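Local coordinates for cleavage and polyadenylation specificity factor 100 KD subunit (Methanosarcina mazei, PDB 2XR1), which probably cleaves nascent RNA at the exit channel of RNA polymerase and degrades the released transcript, using two zinc ions, thereby terminating transcription across the archaeal genome, at residues V184-L189 / F200-P205; I238-V243 / Y260-P265; G346-V351 / V374-S379. All coordinates share one frame; numbering follows the deposited sequence.

How the contacts relate
Contacts 1 and 3 lie in the two facing beta sheets of the metallo-beta-lactamase sandwich; contact 2 joins strand 240-242, in the sheet of contact 1, to the loop before strand 266-268. Contact 1 touches both others, its centre about 12 Å from that of contact 3 and about 14 Å from that of contact 2, whereas contacts 2 and 3 do not touch (nearest atoms about 10 Å apart). Across the sandwich, Val186 CG2 meets Ile378 CD1 at 4.0 Å; toward contact 2, Leu201 CD1 meets Ile238 CD1 at 3.9 Å. The side chain of Phe200 in contact 1 is about 9 Å from a zinc ion, that of Ile378 in contact 3 about 12 Å.

Contact 1: residues V184-L189 / F200-P205; sequences VRVTAL and FLLSTP
Val184 CG1 and Leu202 CD1, in contact at 3.5 Å, begin a run of apolar pairs along one face of this antiparallel ladder. The two side chains lie side by side, Val184 CG1 and Leu202 CG each anti to their backbone N. Farther along, the Phe200 ring (CG beside the backbone N, chi1 -68°) brings CE1 to 4.0 Å from Ala188 CB, and Val186 CG1 comes within 4.3 Å of Phe200 CD1. Leu202 also touches Phe341 and Val350, so this face packs into the sandwich interior. Strands 185-190 and 199-203 form a beta hairpin at the start of the metallo-beta-lactamase domain. Two hydrogen-bonded pairs fix its register: Arg185 and Ser203 exchange both N-H...O bonds at 3.0 Å, and Thr187 and Leu201 do likewise, Leu201 N reaching Thr187 O at 2.8 Å and a nearly straight 171°. The opposite face has no apolar pair between the strands; the side chains of Thr187 and Leu201 approach only to 4.2 Å, CB to CB. Ser203 OG meets Arg185 CG at 3.4 Å. Protein, not solvent, closes this side: Leu210 against Leu201, Thr636 hydrogen-bonded to Thr187 OG1, and Glu231 of the second subunit in a salt bridge with Arg185.

Contact 2: residues I238-V243 / Y260-P265; sequences IDAVIV and YGYEGP
Pro265 O receives two donors: Val241 N at 3.1 Å with an N-H...O angle of 158°, in the carbonyl plane, and the Tyr262 hydroxyl at 2.7 Å, which approaches from above that plane. Around this pair, two aliphatic neighbours lie obliquely on one side of the Tyr262 ring: Val241 CG2 is 3.7 Å from CE2, and Ile238 CB is 3.8 Å from CE1. Ile238 O meets the ring edge, near its plane, 3.3 Å from CE1. On the proline side, Pro265 CG rests against Ala240 CB at 4.1 Å. These residues join the two ends of a beta-alpha-beta crossover, in which strand 240-242 leads through helices 248-251 and 254-259 to the neighbouring parallel strand 266-268. The connection carries the HxHxDH zinc motif, with ligands His245, His247, Asp249 and His250. Farther out, the ring is positioned by its anti chi1 (-179°), by Gly264 N, 3.5 Å above the other face over its centre, and by Phe258, which it meets edge-to-face. Gly261, with positive phi, is the C-prime residue of a Schellman motif: Tyr262 N bonds back to Leu257 O and Gly261 N to Phe258 O, ending helix 254-259. Asp239 OD2 forms a salt bridge with Arg175.

Contact 3: residues G346-V351 / V374-S379; sequences GLHNVV and VETVIS
His348 lays one face of its imidazole against the CB of Glu375, a CH-pi contact with CB 3.9 Å from the ring centroid and 27° off the normal, displaced toward the rim. The same ring is fixed at its edge: NE2 and Thr376 OG1 share a hydrogen bond of 2.7 Å lying in the ring plane. CG anti to the backbone N (chi1 -161°) carries the imidazole across to the partner segment. With one face covered and one nitrogen bonded in plane, rotation about chi2 is restrained. Glu375 bends at chi2, turning its carboxylate back toward Asn349. There OE1 accepts a hydrogen bond from Asn349 ND2 (2.9 Å) on its syn lone pair, nearly in the amide plane, and a weak bond from the backbone N of Asn349. OE2 forms a salt bridge with Arg373, which would favour the charged carboxylate; Asn349 OD1 turns to His342.

The segments form neighbouring parallel strands, 348-352 and 376-380, at the middle of the second sheet of the metallo-beta-lactamase sandwich. The former leads toward Asp355, the aspartate shared by both zinc ions. At its start, Leu347 and His348 both face Ile343 in a classic beta bulge. The backbone ladder begins at Asn349 O, which accepts from both Glu375 N (2.8 Å) and Thr376 N (3.2 Å). It continues through Val351, whose N donates to Thr376 O and whose O accepts from Ile378 N at 2.8 Å, almost straight at 175°. Apolar pairs flank this ladder on its two faces. Val350 CG2 meets Ile378 CD1 on the side shared with Thr376, and Val351 CG2 crosses Val374 CG1 obliquely on the other. Past Thr376 and Ile378, Phe604 of strand 602-606 packs against both.

Contact 1: residues V184-L189 / F200-P205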
loop_
_atom_site.group_PDB
_atom_site.type_symbol
_atom_site.label_atom_id
_atom_site.label_comp_id
_atom_site.label_asym_id
_atom_site.label_seq_id
_atom_site.Cartn_x
_atom_site.Cartn_y
_atom_site.Cartn_z
ATOM N N VAL B 184 -10.493 5.976 -3.885
ATOM C CA VAL B 184 -10.724 4.624 -3.478
ATOM C C VAL B 184 -9.560 3.784 -4.015
ATOM O O VAL B 184 -9.063 4.030 -5.106
ATOM C CB VAL B 184 -12.077 4.111 -4.072
ATOM C CG1 VAL B 184 -12.475 2.793 -3.466
ATOM C CG2 VAL B 184 -13.158 5.160 -3.829
ATOM N N ARG B 185 -9.113 2.811 -3.234
ATOM C CA ARG B 185 -8.098 1.890 -3.684
ATOM C C ARG B 185 -8.191 0.534 -3.036
ATOM O O ARG B 185 -8.772 0.383 -2.012
ATOM C CB ARG B 185 -6.748 2.489 -3.495
ATOM C CG ARG B 185 -6.515 3.038 -2.152
ATOM C CD ARG B 185 -5.226 3.820 -2.144
ATOM N NE ARG B 185 -4.809 3.963 -0.771
ATOM C CZ ARG B 185 -3.568 3.968 -0.332
ATOM N NH1 ARG B 185 -2.531 3.838 -1.148
ATOM N NH2 ARG B 185 -3.378 4.102 0.959
ATOM N N VAL B 186 -7.625 -0.463 -3.680
ATOM C CA VAL B 186 -7.585 -1.830 -3.170
ATOM C C VAL B 186 -6.142 -2.304 -3.049
ATOM O O VAL B 186 -5.411 -2.246 -4.047
ATOM C CB VAL B 186 -8.201 -2.757 -4.172
ATOM C CG1 VAL B 186 -8.065 -4.180 -3.682
ATOM C CG2 VAL B 186 -9.638 -2.352 -4.466
ATOM N N THR B 187 -5.729 -2.738 -1.848
ATOM C CA THR B 187 -4.416 -3.347 -1.620
ATOM C C THR B 187 -4.641 -4.829 -1.445
ATOM O O THR B 187 -5.607 -5.217 -0.813
ATOM C CB THR B 187 -3.702 -2.811 -0.353
ATOM O OG1 THR B 187 -3.564 -1.392 -0.410
ATOM C CG2 THR B 187 -2.288 -3.410 -0.212
ATOM N N ALA B 188 -3.769 -5.654 -2.027
ATOM C CA ALA B 188 -3.885 -7.118 -1.918
ATOM C C ALA B 188 -2.929 -7.623 -0.842
ATOM O O ALA B 188 -1.741 -7.260 -0.837
ATOM C CB ALA B 188 -3.582 -7.799 -3.265
ATOM N N LEU B 189 -3.428 -8.448 0.065
ATOM C CA LEU B 189 -2.584 -8.981 1.088
ATOM C C LEU B 189 -2.432 -10.505 1.034
ATOM O O LEU B 189 -1.736 -11.085 1.862
ATOM C CB LEU B 189 -3.136 -8.579 2.425
ATOM C CG LEU B 189 -3.237 -7.075 2.634
ATOM C CD1 LEU B 189 -4.070 -6.815 3.892
ATOM C CD2 LEU B 189 -1.872 -6.425 2.762
ATOM N N PHE B 200 -8.007 -8.808 1.255
ATOM C CA PHE B 200 -7.923 -7.603 0.449
ATOM C C PHE B 200 -8.280 -6.399 1.305
ATOM O O PHE B 200 -9.101 -6.459 2.229
ATOM C CB PHE B 200 -8.885 -7.709 -0.746
ATOM C CG PHE B 200 -8.482 -8.733 -1.737
ATOM C CD1 PHE B 200 -7.625 -8.392 -2.816
ATOM C CD2 PHE B 200 -8.874 -10.038 -1.593
ATOM C CE1 PHE B 200 -7.207 -9.344 -3.724
ATOM C CE2 PHE B 200 -8.434 -11.020 -2.513
ATOM C CZ PHE B 200 -7.605 -10.671 -3.580
ATOM N N LEU B 201 -7.686 -5.265 1.006
ATOM C CA LEU B 201 -8.044 -4.053 1.753
ATOM C C LEU B 201 -8.675 -3.090 0.790
ATOM O O LEU B 201 -8.063 -2.791 -0.185
ATOM C CB LEU B 201 -6.830 -3.432 2.391
ATOM C CG LEU B 201 -7.171 -2.321 3.369
ATOM C CD1 LEU B 201 -7.716 -2.928 4.627
ATOM C CD2 LEU B 201 -5.892 -1.360 3.595
ATOM N N LEU B 202 -9.909 -2.661 1.045
ATOM C CA LEU B 202 -10.563 -1.600 0.286
ATOM C C LEU B 202 -10.479 -0.385 1.165
ATOM O O LEU B 202 -10.808 -0.462 2.322
ATOM C CB LEU B 202 -12.017 -1.960 0.021
ATOM C CG LEU B 202 -13.000 -0.911 -0.479
ATOM C CD1 LEU B 202 -12.645 -0.346 -1.855
ATOM C CD2 LEU B 202 -14.388 -1.594 -0.469
ATOM N N SER B 203 -10.017 0.739 0.639
ATOM C CA SER B 203 -9.785 1.866 1.493
ATOM C C SER B 203 -10.175 3.160 0.818
ATOM O O SER B 203 -10.172 3.272 -0.428
ATOM C CB SER B 203 -8.339 1.903 2.016
ATOM O OG SER B 203 -7.454 2.439 1.051
ATOM N N THR B 204 -10.567 4.115 1.673
ATOM C CA THR B 204 -10.910 5.452 1.248
ATOM C C THR B 204 -10.205 6.336 2.240
ATOM O O THR B 204 -9.510 5.846 3.095
ATOM C CB THR B 204 -12.444 5.692 1.266
ATOM O OG1 THR B 204 -12.907 5.971 2.609
ATOM C CG2 THR B 204 -13.138 4.506 0.694
ATOM N N PRO B 205 -10.360 7.644 2.108
ATOM C CA PRO B 205 -9.724 8.491 3.106
ATOM C C PRO B 205 -10.295 8.327 4.507
ATOM O O PRO B 205 -9.601 8.635 5.493
ATOM C CB PRO B 205 -9.961 9.917 2.576
ATOM C CG PRO B 205 -10.167 9.766 1.112
ATOM C CD PRO B 205 -10.716 8.370 0.876
#

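Contact 2: residues I238-V243 / Y260-P265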
loop_
_atom_site.group_PDB
_atom_site.type_symbol
_atom_site.label_atom_id
_atom_site.label_comp_id
_atom_site.label_asym_id
_atom_site.label_seq_id
_atom_site.Cartn_x
_atom_site.Cartn_y
_atom_site.Cartn_z
ATOM N N ILE B 238 -8.997 -0.588 11.210
ATOM C CA ILE B 238 -9.881 -1.312 10.328
ATOM C C ILE B 238 -11.351 -1.191 10.753
ATOM O O ILE B 238 -11.750 -1.714 11.773
ATOM C CB ILE B 238 -9.533 -2.814 10.213
ATOM C CG1 ILE B 238 -8.048 -3.026 9.916
ATOM C CG2 ILE B 238 -10.346 -3.408 9.132
ATOM C CD1 ILE B 238 -7.631 -2.626 8.538
ATOM N N ASP B 239 -12.164 -0.565 9.908
ATOM C CA ASP B 239 -13.571 -0.393 10.174
ATOM C C ASP B 239 -14.371 -1.703 10.186
ATOM O O ASP B 239 -15.296 -1.867 11.009
ATOM C CB ASP B 239 -14.158 0.592 9.178
ATOM C CG ASP B 239 -13.601 2.019 9.368
ATOM O OD1 ASP B 239 -12.332 2.200 9.401
ATOM O OD2 ASP B 239 -14.437 2.974 9.520
ATOM N N ALA B 240 -14.032 -2.632 9.290
ATOM C CA ALA B 240 -14.779 -3.897 9.201
ATOM C C ALA B 240 -14.036 -4.999 8.489
ATOM O O ALA B 240 -13.114 -4.770 7.756
ATOM C CB ALA B 240 -16.095 -3.671 8.538
ATOM N N VAL B 241 -14.450 -6.218 8.747
ATOM C CA VAL B 241 -13.973 -7.370 8.026
ATOM C C VAL B 241 -15.204 -7.961 7.365
ATOM O O VAL B 241 -16.229 -8.123 8.013
ATOM C CB VAL B 241 -13.253 -8.385 8.978
ATOM C CG1 VAL B 241 -12.926 -9.655 8.270
ATOM C CG2 VAL B 241 -11.934 -7.743 9.551
ATOM N N ILE B 242 -15.121 -8.229 6.060
ATOM C CA ILE B 242 -16.174 -8.946 5.384
ATOM C C ILE B 242 -15.713 -10.363 5.066
ATOM O O ILE B 242 -14.643 -10.562 4.544
ATOM C CB ILE B 242 -16.635 -8.199 4.145
ATOM C CG1 ILE B 242 -17.547 -7.038 4.561
ATOM C CG2 ILE B 242 -17.454 -9.091 3.233
ATOM C CD1 ILE B 242 -16.862 -5.812 5.025
ATOM N N VAL B 243 -16.524 -11.348 5.384
ATOM C CA VAL B 243 -16.248 -12.726 5.022
ATOM C C VAL B 243 -17.227 -13.080 3.894
ATOM O O VAL B 243 -18.455 -13.043 4.060
ATOM C CB VAL B 243 -16.434 -13.657 6.233
ATOM C CG1 VAL B 243 -16.256 -15.076 5.828
ATOM C CG2 VAL B 243 -15.462 -13.279 7.405
ATOM N N TYR B 260 -4.522 -10.416 17.396
ATOM C CA TYR B 260 -3.627 -9.292 17.229
ATOM C C TYR B 260 -4.270 -7.938 17.511
ATOM O O TYR B 260 -3.705 -6.911 17.127
ATOM C CB TYR B 260 -3.099 -9.279 15.779
ATOM C CG TYR B 260 -2.150 -10.399 15.414
ATOM C CD1 TYR B 260 -1.352 -11.040 16.376
ATOM C CD2 TYR B 260 -2.021 -10.795 14.096
ATOM C CE1 TYR B 260 -0.490 -12.059 16.023
ATOM C CE2 TYR B 260 -1.169 -11.804 13.730
ATOM C CZ TYR B 260 -0.416 -12.440 14.682
ATOM O OH TYR B 260 0.439 -13.440 14.284
ATOM N N GLY B 261 -5.451 -7.921 18.128
ATOM C CA GLY B 261 -6.041 -6.671 18.651
ATOM C C GLY B 261 -7.113 -5.956 17.828
ATOM O O GLY B 261 -7.430 -4.809 18.105
ATOM N N TYR B 262 -7.649 -6.613 16.801
ATOM C CA TYR B 262 -8.827 -6.124 16.106
ATOM C C TYR B 262 -10.015 -6.244 17.030
ATOM O O TYR B 262 -10.137 -7.226 17.783
ATOM C CB TYR B 262 -9.079 -6.947 14.844
ATOM C CG TYR B 262 -10.277 -6.490 14.037
ATOM C CD1 TYR B 262 -10.343 -5.216 13.511
ATOM C CD2 TYR B 262 -11.352 -7.343 13.814
ATOM C CE1 TYR B 262 -11.453 -4.808 12.779
ATOM C CE2 TYR B 262 -12.456 -6.951 13.076
ATOM C CZ TYR B 262 -12.505 -5.688 12.564
ATOM O OH TYR B 262 -13.598 -5.315 11.835
ATOM N N GLU B 263 -10.891 -5.245 16.970
ATOM C CA GLU B 263 -12.073 -5.201 17.835
ATOM C C GLU B 263 -13.351 -4.639 17.162
ATOM O O GLU B 263 -14.291 -4.213 17.838
ATOM C CB GLU B 263 -11.707 -4.452 19.139
ATOM C CG GLU B 263 -11.456 -5.432 20.299
ATOM C CD GLU B 263 -10.759 -4.834 21.496
ATOM O OE1 GLU B 263 -10.520 -3.605 21.521
ATOM O OE2 GLU B 263 -10.449 -5.599 22.440
ATOM N N GLY B 264 -13.374 -4.653 15.831
ATOM C CA GLY B 264 -14.539 -4.255 15.075
ATOM C C GLY B 264 -15.379 -5.474 14.647
ATOM O O GLY B 264 -15.185 -6.592 15.137
ATOM N N PRO B 265 -16.321 -5.254 13.718
ATOM C CA PRO B 265 -17.253 -6.251 13.291
ATOM C C PRO B 265 -16.736 -7.135 12.164
ATOM O O PRO B 265 -15.845 -6.743 11.411
ATOM C CB PRO B 265 -18.387 -5.416 12.769
ATOM C CG PRO B 265 -17.720 -4.198 12.240
ATOM C CD PRO B 265 -16.577 -3.942 13.093
#

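Contact 3: residues G346-V351 / V374-S379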
loop_
_atom_site.group_PDB
_atom_site.type_symbol
_atom_site.label_atom_id
_atom_site.label_comp_id
_atom_site.label_asym_id
_atom_site.label_seq_id
_atom_site.Cartn_x
_atom_site.Cartn_y
_atom_site.Cartn_z
ATOM N N GLY B 346 -22.593 7.971 -4.489
ATOM C CA GLY B 346 -22.308 7.622 -5.875
ATOM C C GLY B 346 -20.911 7.942 -6.390
ATOM O O GLY B 346 -20.736 8.204 -7.571
ATOM N N LEU B 347 -19.901 7.928 -5.529
ATOM C CA LEU B 347 -18.564 8.204 -5.998
ATOM C C LEU B 347 -18.104 7.027 -6.842
ATOM O O LEU B 347 -17.683 7.200 -7.963
ATOM C CB LEU B 347 -17.614 8.478 -4.828
ATOM C CG LEU B 347 -17.772 9.863 -4.171
ATOM C CD1 LEU B 347 -16.759 10.134 -3.054
ATOM C CD2 LEU B 347 -17.623 10.907 -5.226
ATOM N N HIS B 348 -18.230 5.824 -6.314
ATOM C CA HIS B 348 -17.741 4.665 -6.976
ATOM C C HIS B 348 -18.451 3.438 -6.441
ATOM O O HIS B 348 -18.988 3.435 -5.327
ATOM C CB HIS B 348 -16.237 4.558 -6.731
ATOM C CG HIS B 348 -15.521 3.665 -7.701
ATOM N ND1 HIS B 348 -15.051 4.112 -8.915
ATOM C CD2 HIS B 348 -15.183 2.355 -7.629
ATOM C CE1 HIS B 348 -14.474 3.115 -9.557
ATOM N NE2 HIS B 348 -14.529 2.039 -8.796
ATOM N N ASN B 349 -18.498 2.397 -7.260
ATOM C CA ASN B 349 -19.100 1.145 -6.843
ATOM C C ASN B 349 -18.175 0.033 -7.255
ATOM O O ASN B 349 -17.835 -0.056 -8.444
ATOM C CB ASN B 349 -20.465 0.903 -7.510
ATOM C CG ASN B 349 -21.481 1.909 -7.138
ATOM O OD1 ASN B 349 -22.336 1.660 -6.257
ATOM N ND2 ASN B 349 -21.443 3.042 -7.810
ATOM N N VAL B 350 -17.797 -0.815 -6.296
ATOM C CA VAL B 350 -16.871 -1.885 -6.578
ATOM C C VAL B 350 -17.487 -3.193 -6.101
ATOM O O VAL B 350 -18.058 -3.237 -5.028
ATOM C CB VAL B 350 -15.466 -1.662 -5.922
ATOM C CG1 VAL B 350 -15.602 -1.195 -4.545
ATOM C CG2 VAL B 350 -14.682 -2.953 -5.897
ATOM N N VAL B 351 -17.369 -4.239 -6.908
ATOM C CA VAL B 351 -17.828 -5.563 -6.545
ATOM C C VAL B 351 -16.700 -6.552 -6.350
ATOM O O VAL B 351 -15.841 -6.710 -7.193
ATOM C CB VAL B 351 -18.753 -6.117 -7.607
ATOM C CG1 VAL B 351 -18.963 -7.552 -7.380
ATOM C CG2 VAL B 351 -20.104 -5.349 -7.589
ATOM N N VAL B 374 -21.939 -0.453 -11.020
ATOM C CA VAL B 374 -20.659 -1.171 -10.794
ATOM C C VAL B 374 -19.576 -0.583 -11.667
ATOM O O VAL B 374 -19.627 -0.750 -12.855
ATOM C CB VAL B 374 -20.619 -2.624 -11.297
ATOM C CG1 VAL B 374 -19.737 -3.465 -10.353
ATOM C CG2 VAL B 374 -21.962 -3.184 -11.467
ATOM N N GLU B 375 -18.585 0.060 -11.108
ATOM C CA GLU B 375 -17.556 0.571 -11.948
ATOM C C GLU B 375 -16.377 -0.401 -11.990
ATOM O O GLU B 375 -15.766 -0.538 -13.038
ATOM C CB GLU B 375 -17.169 1.976 -11.530
ATOM C CG GLU B 375 -18.189 3.068 -11.977
ATOM C CD GLU B 375 -19.497 3.140 -11.136
ATOM O OE1 GLU B 375 -19.414 2.906 -9.924
ATOM O OE2 GLU B 375 -20.617 3.472 -11.652
ATOM N N THR B 376 -16.088 -1.095 -10.887
ATOM C CA THR B 376 -14.951 -2.018 -10.780
ATOM C C THR B 376 -15.403 -3.383 -10.281
ATOM O O THR B 376 -16.149 -3.461 -9.318
ATOM C CB THR B 376 -13.929 -1.476 -9.729
ATOM O OG1 THR B 376 -13.510 -0.155 -10.095
ATOM C CG2 THR B 376 -12.696 -2.356 -9.584
ATOM N N VAL B 377 -14.939 -4.449 -10.924
ATOM C CA VAL B 377 -15.155 -5.825 -10.452
ATOM C C VAL B 377 -13.812 -6.506 -10.148
ATOM O O VAL B 377 -12.880 -6.463 -10.931
ATOM C CB VAL B 377 -15.788 -6.698 -11.547
ATOM C CG1 VAL B 377 -15.994 -8.143 -10.997
ATOM C CG2 VAL B 377 -17.103 -6.085 -12.085
ATOM N N ILE B 378 -13.720 -7.114 -8.981
ATOM C CA ILE B 378 -12.571 -7.898 -8.609
ATOM C C ILE B 378 -13.123 -9.304 -8.560
ATOM O O ILE B 378 -13.957 -9.614 -7.696
ATOM C CB ILE B 378 -12.026 -7.476 -7.233
ATOM C CG1 ILE B 378 -11.322 -6.116 -7.371
ATOM C CG2 ILE B 378 -11.051 -8.539 -6.691
ATOM C CD1 ILE B 378 -11.732 -5.068 -6.448
ATOM N N SER B 379 -12.657 -10.138 -9.502
ATOM C CA SER B 379 -13.221 -11.466 -9.730
ATOM C C SER B 379 -12.261 -12.585 -9.406
ATOM O O SER B 379 -11.073 -12.454 -9.622
ATOM C CB SER B 379 -13.617 -11.604 -11.197
ATOM O OG SER B 379 -14.081 -12.920 -11.451
#